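Local coordinates for protein phosphoribosylaminoimidazole-succinocarboxamide synthase (Saccharomyces cerevisiae, PDB 2CNQ) that joins aspartate to the imidazole ribotide CAIR at the cost of ATP, forming SAICAR in de novo purine biosynthesis, at residues 37-42 against 51-56; 58-63 against 236-241. All blocks are in the same frame, centred on the assembly; numbering follows the deposited sequence. Where two conformers were deposited one is given.

Interaction 1: 37-42 against 51-56; sequences DRISAY and PEKGIL. With ADP (adenosine-5'-diphosphate), chain F.
D37 and G54 bring their CA atoms to 4.8 Å where the loop leading into strand 40-41 passes the first turn of helix 53-67, which E52 precedes at the N-cap position. The D37 carboxylate meets the backbone of that turn with both oxygens. D37 OD2 accepts from G54 N at 2.8 Å, nearly in line with its own C-O bond and almost straight at hydrogen (165°). D37 OD1 accepts from E52 N at 2.9 Å, a donor well above the carboxylate plane, 61° out of it. A salt bridge from R105 to OD2 adds a third grip, and this cation, together with the amino end of the helix, would be expected to favour the ionised form. An alanine in place of D37 would probably leave the amides of E52 and G54 and the charge of R105 without this acceptor, freeing the loop to shift against the helix.

K53 reaches from the helix to the loop. Its chain runs extended as far as CE, then turns at the last torsion (chi4 -83°), and K53 NZ donates to R38 O at 2.9 Å in the plane of that carbonyl. Water 1 links the same two atoms, accepting from NZ and donating to the carbonyl, while NZ also forms a salt bridge with D239. The I39 side chain crosses the lysine at about a right angle, its CD1 3.7 Å from K53 CE.

Farther along the segment, Y42 N donates to ADP O1A at 2.8 Å, and S40 OG lies 2.6 Å from ADP O1B. The arrangement illustrates a carboxylate from a preceding loop held against a helix amino end, beside strand 40-41, where the S40 hydroxyl and, just past its end, the Y42 backbone N-H line the ADP pocket.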
ATOM      1  N   ASP A  37     -10.481  -6.873   6.002  1.00  5.31           N
ATOM      2  CA  ASP A  37     -10.324  -5.912   7.048  1.00  5.61           C
ATOM      3  C   ASP A  37      -9.234  -6.261   7.998  1.00  5.96           C
ATOM      4  O   ASP A  37      -9.096  -5.630   9.023  1.00  6.85           O
ATOM      5  CB  ASP A  37     -11.638  -5.725   7.745  1.00  5.60           C
ATOM      6  CG  ASP A  37     -12.641  -5.082   6.869  1.00  5.88           C
ATOM      7  OD1 ASP A  37     -13.843  -5.284   7.110  1.00  6.19           O
ATOM      8  OD2 ASP A  37     -12.265  -4.358   5.944  1.00  5.71           O
ATOM      9  N   ARG A  38      -8.441  -7.258   7.666  1.00  5.76           N
ATOM     10  CA  ARG A  38      -7.326  -7.582   8.471  1.00  6.25           C
ATOM     11  C   ARG A  38      -6.345  -6.432   8.480  1.00  6.07           C
ATOM     12  O   ARG A  38      -6.241  -5.655   7.556  1.00  6.73           O
ATOM     13  CB  ARG A  38      -6.627  -8.816   7.937  1.00  6.23           C
ATOM     14  CG  ARG A  38      -7.503 -10.054   7.974  1.00  6.53           C
ATOM     15  CD  ARG A  38      -6.752 -11.294   7.643  1.00  7.16           C
ATOM     16  NE  ARG A  38      -6.149 -11.285   6.334  1.00  6.60           N
ATOM     17  CZ  ARG A  38      -6.649 -11.868   5.260  1.00  6.46           C
ATOM     18  NH1 ARG A  38      -5.964 -11.889   4.146  1.00  6.94           N
ATOM     19  NH2 ARG A  38      -7.833 -12.432   5.286  1.00  6.50           N
ATOM     20  N   ILE A  39      -5.584  -6.350   9.532  1.00  6.40           N
ATOM     21  CA  ILE A  39      -4.519  -5.378   9.597  1.00  6.43           C
ATOM     22  C   ILE A  39      -3.350  -6.049  10.221  1.00  6.93           C
ATOM     23  O   ILE A  39      -3.490  -6.888  11.083  1.00  7.20           O
ATOM     24  CB  ILE A  39      -4.951  -4.133  10.344  1.00  7.09           C
ATOM     25  CG1 ILE A  39      -3.891  -3.044  10.276  1.00  7.81           C
ATOM     26  CG2 ILE A  39      -5.334  -4.437  11.765  1.00  7.94           C
ATOM     27  CD1 ILE A  39      -4.398  -1.703  10.713  1.00  7.82           C
ATOM     28  N   SER A  40      -2.187  -5.685   9.765  1.00  7.39           N
ATOM     29  CA  SER A  40      -0.967  -6.283  10.219  1.00  7.30           C
ATOM     30  C   SER A  40       0.003  -5.209  10.536  1.00  7.33           C
ATOM     31  O   SER A  40      -0.088  -4.101  10.074  1.00  8.63           O
ATOM     32  CB  SER A  40      -0.424  -7.151   9.121  1.00  8.62           C
ATOM     33  OG  SER A  40      -0.134  -6.396   7.971  1.00 12.37           O
ATOM     34  N   ALA A  41       0.971  -5.548  11.348  1.00  6.87           N
ATOM     35  CA  ALA A  41       2.060  -4.636  11.611  1.00  7.32           C
ATOM     36  C   ALA A  41       3.226  -5.499  11.918  1.00  8.19           C
ATOM     37  O   ALA A  41       3.091  -6.533  12.549  1.00  8.12           O
ATOM     38  CB  ALA A  41       1.744  -3.751  12.751  1.00  8.67           C
ATOM     39  N   TYR A  42       4.382  -5.081  11.466  1.00  8.52           N
ATOM     40  CA  TYR A  42       5.575  -5.856  11.659  1.00  9.98           C
ATOM     41  C   TYR A  42       5.365  -7.276  11.191  1.00  9.94           C
ATOM     42  O   TYR A  42       5.881  -8.212  11.781  1.00 11.76           O
ATOM     43  CB  TYR A  42       6.058  -5.781  13.087  1.00 10.62           C
ATOM     44  CG  TYR A  42       6.212  -4.374  13.555  1.00  9.96           C
ATOM     45  CD1 TYR A  42       7.201  -3.578  13.087  1.00 10.70           C
ATOM     46  CD2 TYR A  42       5.348  -3.855  14.477  1.00  9.65           C
ATOM     47  CE1 TYR A  42       7.345  -2.297  13.546  1.00 11.35           C
ATOM     48  CE2 TYR A  42       5.463  -2.606  14.947  1.00 10.54           C
ATOM     49  CZ  TYR A  42       6.454  -1.818  14.482  1.00 10.37           C
ATOM     50  OH  TYR A  42       6.573  -0.555  14.988  1.00 11.45           O
ATOM     51  N   PRO A  51     -12.953  -2.600  10.789  1.00  7.53           N
ATOM     52  CA  PRO A  51     -14.082  -2.737   9.897  1.00  7.70           C
ATOM     53  C   PRO A  51     -13.977  -1.827   8.720  1.00  6.74           C
ATOM     54  O   PRO A  51     -13.721  -0.634   8.849  1.00  6.85           O
ATOM     55  CB  PRO A  51     -15.283  -2.387  10.764  1.00  8.66           C
ATOM     56  CG  PRO A  51     -14.827  -2.786  12.118  1.00  9.81           C
ATOM     57  CD  PRO A  51     -13.370  -2.463  12.180  1.00  8.56           C
ATOM     58  N   GLU A  52     -14.192  -2.401   7.566  1.00  6.44           N
ATOM     59  CA  GLU A  52     -14.190  -1.698   6.297  1.00  6.46           C
ATOM     60  C   GLU A  52     -12.873  -1.143   5.870  1.00  5.68           C
ATOM     61  O   GLU A  52     -12.790  -0.502   4.866  1.00  5.74           O
ATOM     62  CB  GLU A  52     -15.280  -0.647   6.213  0.83  6.57           C
ATOM     63  CG  GLU A  52     -16.665  -1.245   6.319  0.83  8.24           C
ATOM     64  CD  GLU A  52     -17.078  -1.526   7.740  0.83  9.20           C
ATOM     65  OE1 GLU A  52     -16.961  -0.599   8.557  0.83 10.65           O
ATOM     66  OE2 GLU A  52     -17.555  -2.634   8.047  0.83 11.01           O
ATOM     67  N   LYS A  53     -11.808  -1.450   6.583  1.00  5.60           N
ATOM     68  CA  LYS A  53     -10.499  -1.033   6.127  1.00  5.76           C
ATOM     69  C   LYS A  53     -10.257  -1.485   4.724  1.00  5.41           C
ATOM     70  O   LYS A  53      -9.686  -0.757   3.943  1.00  5.67           O
ATOM     71  CB  LYS A  53      -9.477  -1.599   7.064  1.00  6.02           C
ATOM     72  CG  LYS A  53      -8.059  -1.347   6.647  1.00  6.53           C
ATOM     73  CD  LYS A  53      -7.114  -1.835   7.702  1.00  6.77           C
ATOM     74  CE  LYS A  53      -5.699  -1.842   7.226  1.00  7.23           C
ATOM     75  NZ  LYS A  53      -5.383  -3.062   6.451  1.00  6.69           N
ATOM     76  N   GLY A  54     -10.643  -2.712   4.403  1.00  5.33           N
ATOM     77  CA  GLY A  54     -10.393  -3.193   3.081  1.00  5.58           C
ATOM     78  C   GLY A  54     -11.148  -2.469   2.032  1.00  5.32           C
ATOM     79  O   GLY A  54     -10.688  -2.331   0.909  1.00  5.47           O
ATOM     80  N   ILE A  55     -12.326  -1.992   2.366  1.00  5.25           N
ATOM     81  CA  ILE A  55     -13.049  -1.144   1.449  1.00  5.33           C
ATOM     82  C   ILE A  55     -12.245   0.119   1.219  1.00  5.29           C
ATOM     83  O   ILE A  55     -12.077   0.568   0.120  1.00  5.67           O
ATOM     84  CB  ILE A  55     -14.424  -0.839   1.993  1.00  5.80           C
ATOM     85  CG1 ILE A  55     -15.248  -2.129   2.032  1.00  6.06           C
ATOM     86  CG2 ILE A  55     -15.073   0.210   1.141  1.00  6.52           C
ATOM     87  CD1 ILE A  55     -16.575  -1.963   2.679  1.00  7.70           C
ATOM     88  N   LEU A  56     -11.719   0.693   2.281  1.00  5.51           N
ATOM     89  CA  LEU A  56     -10.916   1.896   2.139  1.00  5.77           C
ATOM     90  C   LEU A  56      -9.718   1.647   1.302  1.00  5.65           C
ATOM     91  O   LEU A  56      -9.393   2.442   0.420  1.00  5.93           O
ATOM     92  CB  LEU A  56     -10.561   2.408   3.499  1.00  5.95           C
ATOM     93  CG  LEU A  56      -9.877   3.749   3.517  1.00  6.36           C
ATOM     94  CD1 LEU A  56     -10.212   4.429   4.790  1.00  7.28           C
ATOM     95  CD2 LEU A  56      -8.394   3.653   3.383  1.00  6.50           C
TER
HETATM   96  PB  ADP F1311       2.969  -5.658   7.487  0.30 15.89           P
HETATM   97  O1B ADP F1311       2.419  -7.026   7.717  0.30 13.51           O
HETATM   98  O2B ADP F1311       4.017  -5.585   6.410  0.30 17.96           O
HETATM   99  O3B ADP F1311       1.848  -4.651   7.367  0.20 17.22           O
HETATM  100  PA  ADP F1311       4.350  -3.726   8.482  0.60 10.28           P
HETATM  101  O1A ADP F1311       4.664  -2.918   9.682  0.60  6.79           O
HETATM  102  O2A ADP F1311       3.490  -2.888   7.609  0.60  8.52           O
HETATM  103  O3A ADP F1311       3.811  -5.179   8.768  0.60 12.19           O
HETATM  104  O5' ADP F1311       5.625  -4.053   7.634  0.60 12.06           O
HETATM  105  C5' ADP F1311       6.196  -3.027   6.852  0.60 12.89           C
HETATM  106  C4' ADP F1311       7.533  -3.398   6.244  0.60 14.88           C
HETATM  107  O4' ADP F1311       8.457  -3.551   7.315  0.60 15.02           O
HETATM  108  C3' ADP F1311       7.429  -4.707   5.504  0.60 13.76           C
HETATM  109  O3' ADP F1311       8.330  -4.707   4.412  0.60 15.02           O
HETATM  110  C2' ADP F1311       7.857  -5.681   6.556  0.60 14.04           C
HETATM  111  O2' ADP F1311       8.428  -6.828   5.981  0.60 12.17           O
HETATM  112  C1' ADP F1311       8.899  -4.895   7.316  0.60 14.03           C
HETATM  113  N9  ADP F1311       9.021  -5.315   8.708  0.60 14.11           N
HETATM  114  C8  ADP F1311       8.008  -5.667   9.480  0.60 13.69           C
HETATM  115  N7  ADP F1311       8.436  -6.012  10.701  0.60 15.22           N
HETATM  116  C5  ADP F1311       9.749  -5.856  10.707  0.60 14.79           C
HETATM  117  C6  ADP F1311      10.747  -6.053  11.735  0.60 15.37           C
HETATM  118  N6  ADP F1311      10.352  -6.487  12.956  0.60 16.26           N
HETATM  119  N1  ADP F1311      12.020  -5.799  11.380  0.60 16.08           N
HETATM  120  C2  ADP F1311      12.366  -5.374  10.128  0.60 15.85           C
HETATM  121  N3  ADP F1311      11.471  -5.164   9.134  0.60 15.93           N
HETATM  122  C4  ADP F1311      10.160  -5.393   9.384  0.60 14.27           C
HETATM  123  O   HOH W   1      -7.617  -4.325   5.747  1.00  7.90           O
HETATM  124  O   HOH W   2      -2.290  -4.134   7.215  1.00 14.39           O

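Interaction 2: 58-63 against 236-241; sequences TKLSEF and LTPDSS. With AMZ (aminoimidazole 4-carboxamide ribonucleotide), chain C.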
ATOM      1  N   THR A  58      -9.318  -0.468  -0.976  1.00  5.22           N
ATOM      2  CA  THR A  58      -9.760  -0.676  -2.312  1.00  5.54           C
ATOM      3  C   THR A  58     -10.105   0.624  -2.947  1.00  5.42           C
ATOM      4  O   THR A  58      -9.632   0.958  -4.011  1.00  6.05           O
ATOM      5  CB  THR A  58     -10.947  -1.620  -2.315  1.00  5.47           C
ATOM      6  OG1 THR A  58     -10.557  -2.874  -1.786  1.00  6.08           O
ATOM      7  CG2 THR A  58     -11.460  -1.852  -3.687  1.00  6.65           C
ATOM      8  N   LYS A  59     -10.979   1.372  -2.304  1.00  5.64           N
ATOM      9  CA  LYS A  59     -11.438   2.603  -2.877  0.50  5.99           C
ATOM     10  C   LYS A  59     -10.321   3.596  -3.054  1.00  5.73           C
ATOM     11  O   LYS A  59     -10.254   4.293  -4.029  1.00  6.20           O
ATOM     12  CB  LYS A  59     -12.508   3.182  -1.970  0.47  6.15           C
ATOM     13  CG  LYS A  59     -13.743   2.312  -1.834  0.47  7.27           C
ATOM     14  CD  LYS A  59     -14.487   1.999  -3.132  0.47  9.98           C
ATOM     15  CE  LYS A  59     -15.583   0.958  -2.845  0.47 11.19           C
ATOM     16  NZ  LYS A  59     -16.567   0.836  -3.960  0.47 10.62           N
ATOM     17  N   LEU A  60      -9.436   3.658  -2.099  1.00  5.54           N
ATOM     18  CA  LEU A  60      -8.341   4.590  -2.198  1.00  5.65           C
ATOM     19  C   LEU A  60      -7.411   4.166  -3.314  1.00  5.57           C
ATOM     20  O   LEU A  60      -6.950   4.976  -4.069  1.00  5.87           O
ATOM     21  CB  LEU A  60      -7.648   4.714  -0.878  1.00  5.70           C
ATOM     22  CG  LEU A  60      -6.604   5.802  -0.792  1.00  6.15           C
ATOM     23  CD1 LEU A  60      -7.075   7.129  -1.308  1.00  6.95           C
ATOM     24  CD2 LEU A  60      -6.183   5.922   0.629  1.00  6.73           C
ATOM     25  N   SER A  61      -7.162   2.880  -3.403  1.00  5.61           N
ATOM     26  CA  SER A  61      -6.386   2.415  -4.523  1.00  5.72           C
ATOM     27  C   SER A  61      -7.015   2.821  -5.808  1.00  5.82           C
ATOM     28  O   SER A  61      -6.338   3.266  -6.708  1.00  6.07           O
ATOM     29  CB  SER A  61      -6.273   0.915  -4.508  1.00  5.69           C
ATOM     30  OG  SER A  61      -5.455   0.453  -3.470  1.00  6.07           O
ATOM     31  N   GLU A  62      -8.311   2.613  -5.926  1.00  6.01           N
ATOM     32  CA  GLU A  62      -8.984   2.980  -7.148  1.00  6.45           C
ATOM     33  C   GLU A  62      -8.830   4.426  -7.456  1.00  6.41           C
ATOM     34  O   GLU A  62      -8.633   4.810  -8.592  1.00  6.75           O
ATOM     35  CB  GLU A  62     -10.443   2.606  -7.081  1.00  6.76           C
ATOM     36  CG  GLU A  62     -10.668   1.111  -7.094  1.00  7.84           C
ATOM     37  CD  GLU A  62     -12.088   0.820  -7.066  1.00  9.78           C
ATOM     38  OE1 GLU A  62     -12.679   0.709  -8.158  1.00 13.21           O
ATOM     39  OE2 GLU A  62     -12.632   0.786  -5.974  1.00 12.48           O
ATOM     40  N   PHE A  63      -8.904   5.258  -6.431  1.00  6.22           N
ATOM     41  CA  PHE A  63      -8.717   6.671  -6.627  1.00  6.32           C
ATOM     42  C   PHE A  63      -7.375   6.943  -7.255  1.00  5.95           C
ATOM     43  O   PHE A  63      -7.250   7.692  -8.201  1.00  6.66           O
ATOM     44  CB  PHE A  63      -8.832   7.395  -5.308  1.00  6.71           C
ATOM     45  CG  PHE A  63      -8.389   8.797  -5.393  1.00  6.75           C
ATOM     46  CD1 PHE A  63      -7.101   9.129  -5.079  1.00  7.78           C
ATOM     47  CD2 PHE A  63      -9.236   9.785  -5.839  1.00  8.23           C
ATOM     48  CE1 PHE A  63      -6.656  10.414  -5.212  1.00  9.13           C
ATOM     49  CE2 PHE A  63      -8.796  11.061  -5.963  1.00 10.16           C
ATOM     50  CZ  PHE A  63      -7.493  11.365  -5.672  1.00 10.18           C
ATOM     51  N   LEU A 236      -1.006   3.828  -2.566  1.00  5.34           N
ATOM     52  CA  LEU A 236      -1.102   5.006  -1.722  1.00  5.28           C
ATOM     53  C   LEU A 236      -2.269   4.881  -0.786  1.00  5.22           C
ATOM     54  O   LEU A 236      -3.097   5.763  -0.635  1.00  5.52           O
ATOM     55  CB  LEU A 236      -1.124   6.256  -2.559  1.00  5.33           C
ATOM     56  CG  LEU A 236       0.250   6.596  -3.072  1.00  6.29           C
ATOM     57  CD1 LEU A 236       0.155   7.473  -4.285  1.00  7.41           C
ATOM     58  CD2 LEU A 236       1.057   7.271  -1.991  1.00  7.60           C
ATOM     59  N   THR A 237      -2.268   3.778  -0.072  1.00  5.42           N
ATOM     60  CA  THR A 237      -3.195   3.598   1.004  1.00  5.19           C
ATOM     61  C   THR A 237      -2.464   3.815   2.289  1.00  5.09           C
ATOM     62  O   THR A 237      -1.266   3.873   2.341  1.00  5.48           O
ATOM     63  CB  THR A 237      -3.820   2.242   0.996  1.00  5.43           C
ATOM     64  OG1 THR A 237      -2.852   1.328   1.493  1.00  5.84           O
ATOM     65  CG2 THR A 237      -4.311   1.835  -0.365  1.00  6.16           C
ATOM     66  N   PRO A 238      -3.185   3.874   3.396  1.00  5.35           N
ATOM     67  CA  PRO A 238      -2.516   4.079   4.658  1.00  5.49           C
ATOM     68  C   PRO A 238      -1.880   2.834   5.167  1.00  5.47           C
ATOM     69  O   PRO A 238      -1.162   2.899   6.135  1.00  6.27           O
ATOM     70  CB  PRO A 238      -3.602   4.656   5.561  1.00  6.04           C
ATOM     71  CG  PRO A 238      -4.734   4.994   4.638  1.00  6.02           C
ATOM     72  CD  PRO A 238      -4.635   4.003   3.539  1.00  5.68           C
ATOM     73  N   ASP A 239      -2.087   1.704   4.495  1.00  5.30           N
ATOM     74  CA  ASP A 239      -1.244   0.552   4.735  1.00  5.62           C
ATOM     75  C   ASP A 239       0.063   0.703   4.000  1.00  5.78           C
ATOM     76  O   ASP A 239       1.093   0.333   4.513  1.00  8.13           O
ATOM     77  CB  ASP A 239      -1.901  -0.734   4.247  1.00  5.67           C
ATOM     78  CG  ASP A 239      -2.793  -1.380   5.219  1.00  5.38           C
ATOM     79  OD1 ASP A 239      -3.321  -2.448   4.877  1.00  7.84           O
ATOM     80  OD2 ASP A 239      -2.928  -0.928   6.346  1.00  7.14           O
ATOM     81  N   SER A 240       0.046   1.217   2.795  1.00  5.40           N
ATOM     82  CA  SER A 240       1.212   1.233   1.962  1.00  5.40           C
ATOM     83  C   SER A 240       2.033   2.488   2.099  1.00  5.38           C
ATOM     84  O   SER A 240       3.057   2.586   1.461  1.00  5.98           O
ATOM     85  CB  SER A 240       0.836   1.051   0.528  1.00  5.88           C
ATOM     86  OG  SER A 240       0.219   2.180   0.009  1.00  5.98           O
ATOM     87  N   SER A 241       1.601   3.428   2.902  1.00  5.41           N
ATOM     88  CA  SER A 241       2.174   4.750   2.921  1.00  5.64           C
ATOM     89  C   SER A 241       2.158   5.314   4.270  1.00  5.30           C
ATOM     90  O   SER A 241       1.412   4.873   5.125  1.00  6.03           O
ATOM     91  CB  SER A 241       1.320   5.670   2.059  1.00  5.61           C
ATOM     92  OG  SER A 241       0.987   5.066   0.842  1.00  5.88           O
TER
HETATM   93  O5  AMZ C1308       3.631  -3.777   2.767  1.00  9.49           O
HETATM   94  C6  AMZ C1308       4.842  -3.712   2.754  1.00  9.38           C
HETATM   95  N2  AMZ C1308       5.633  -4.766   2.595  1.00 12.14           N
HETATM   96  C3A AMZ C1308       5.514  -2.434   2.889  1.00  8.32           C
HETATM   97  C7A AMZ C1308       4.907  -1.233   3.099  1.00  7.39           C
HETATM   98  N3  AMZ C1308       3.612  -0.870   3.154  1.00  8.01           N
HETATM   99  N1  AMZ C1308       6.847  -2.264   2.862  1.00  9.38           N
HETATM  100  C5  AMZ C1308       7.066  -0.980   3.037  1.00  8.47           C
HETATM  101  N   AMZ C1308       5.888  -0.338   3.200  1.00  7.34           N
HETATM  102  C1  AMZ C1308       5.723   1.087   3.347  1.00  6.92           C
HETATM  103  C2  AMZ C1308       5.587   1.549   4.767  1.00  7.55           C
HETATM  104  C3  AMZ C1308       6.103   2.957   4.695  1.00  6.82           C
HETATM  105  O2  AMZ C1308       5.050   3.745   4.189  1.00  7.62           O
HETATM  106  O1  AMZ C1308       4.241   1.440   5.181  1.00  8.53           O
HETATM  107  O   AMZ C1308       6.914   1.665   2.893  1.00  7.66           O
HETATM  108  C   AMZ C1308       7.207   2.825   3.657  1.00  7.29           C
HETATM  109  C4  AMZ C1308       8.580   2.726   4.234  1.00  7.21           C
HETATM  110  O3  AMZ C1308       8.551   1.810   5.316  1.00  7.76           O
HETATM  111  P   AMZ C1308       9.860   1.663   6.217  1.00  7.96           P
HETATM  112  OP1 AMZ C1308      10.892   0.964   5.396  1.00  8.43           O
HETATM  113  O4  AMZ C1308       9.391   0.823   7.382  1.00 10.32           O
HETATM  114  OP2 AMZ C1308      10.333   3.018   6.630  1.00  7.87           O
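L60 supplies most of the apolar contact between helix 53-67 and segment 236-241. Its CG stands anti to the backbone N (chi1 -172°), and beyond it the CD2 methyl packs against the loop, 3.8 Å from both T237 CA and P238 CD. L60 CD2 also lies 3.3 Å from L236 O, a carbonyl that receives a weak hydrogen bond from W64 NE1. The next residue, S61, makes a mixed contact: its OG touches the T237 CG2 methyl at 3.6 Å, while its polar needs are met by L57 O and V235 N.

Within 236-241 the turn is held by its own hydrogen bonds. T237 OG1 accepts from S240 N at 3.2 Å, an ST motif, and is also bonded to E234. In return T237 N donates to S240 OG at 3.0 Å, and S241 OG gives its proton to T237 O. These bonds fold 237-241 into a compact turn, and D239 O lies 3.1 Å from AMZ N3.

Between the two segments, then, the contact is van der Waals fit, and the ligand-binding loop takes its shape from its own bonds; hydrogen bonds that reach just beyond the segments, S61 OG with V235 N and weakly W64 NE1 with L236 O, also join the helix to this strand.

How the interactions relate
Both contacts draw on helix 53-67: interaction 1 engages its amino end, interaction 2 the turns that follow. Both are largely buried, but the centre of interaction 2 lies about 6 Å from the centre of the chain, that of interaction 1, whose E52 and P51 are partly exposed, about 11 Å. Charge and water govern the shallower contact, apolar fit the deeper one. They meet directly, through the shared bridge from K53 NZ to D239 OD1 (2.7 Å) and through L56 CD2 packed against P238 CD. The principle is that one helix can pack against segments that line two ligand pockets, 37-42 for ADP and 236-241 for the imidazole ribonucleotide, by different chemistry.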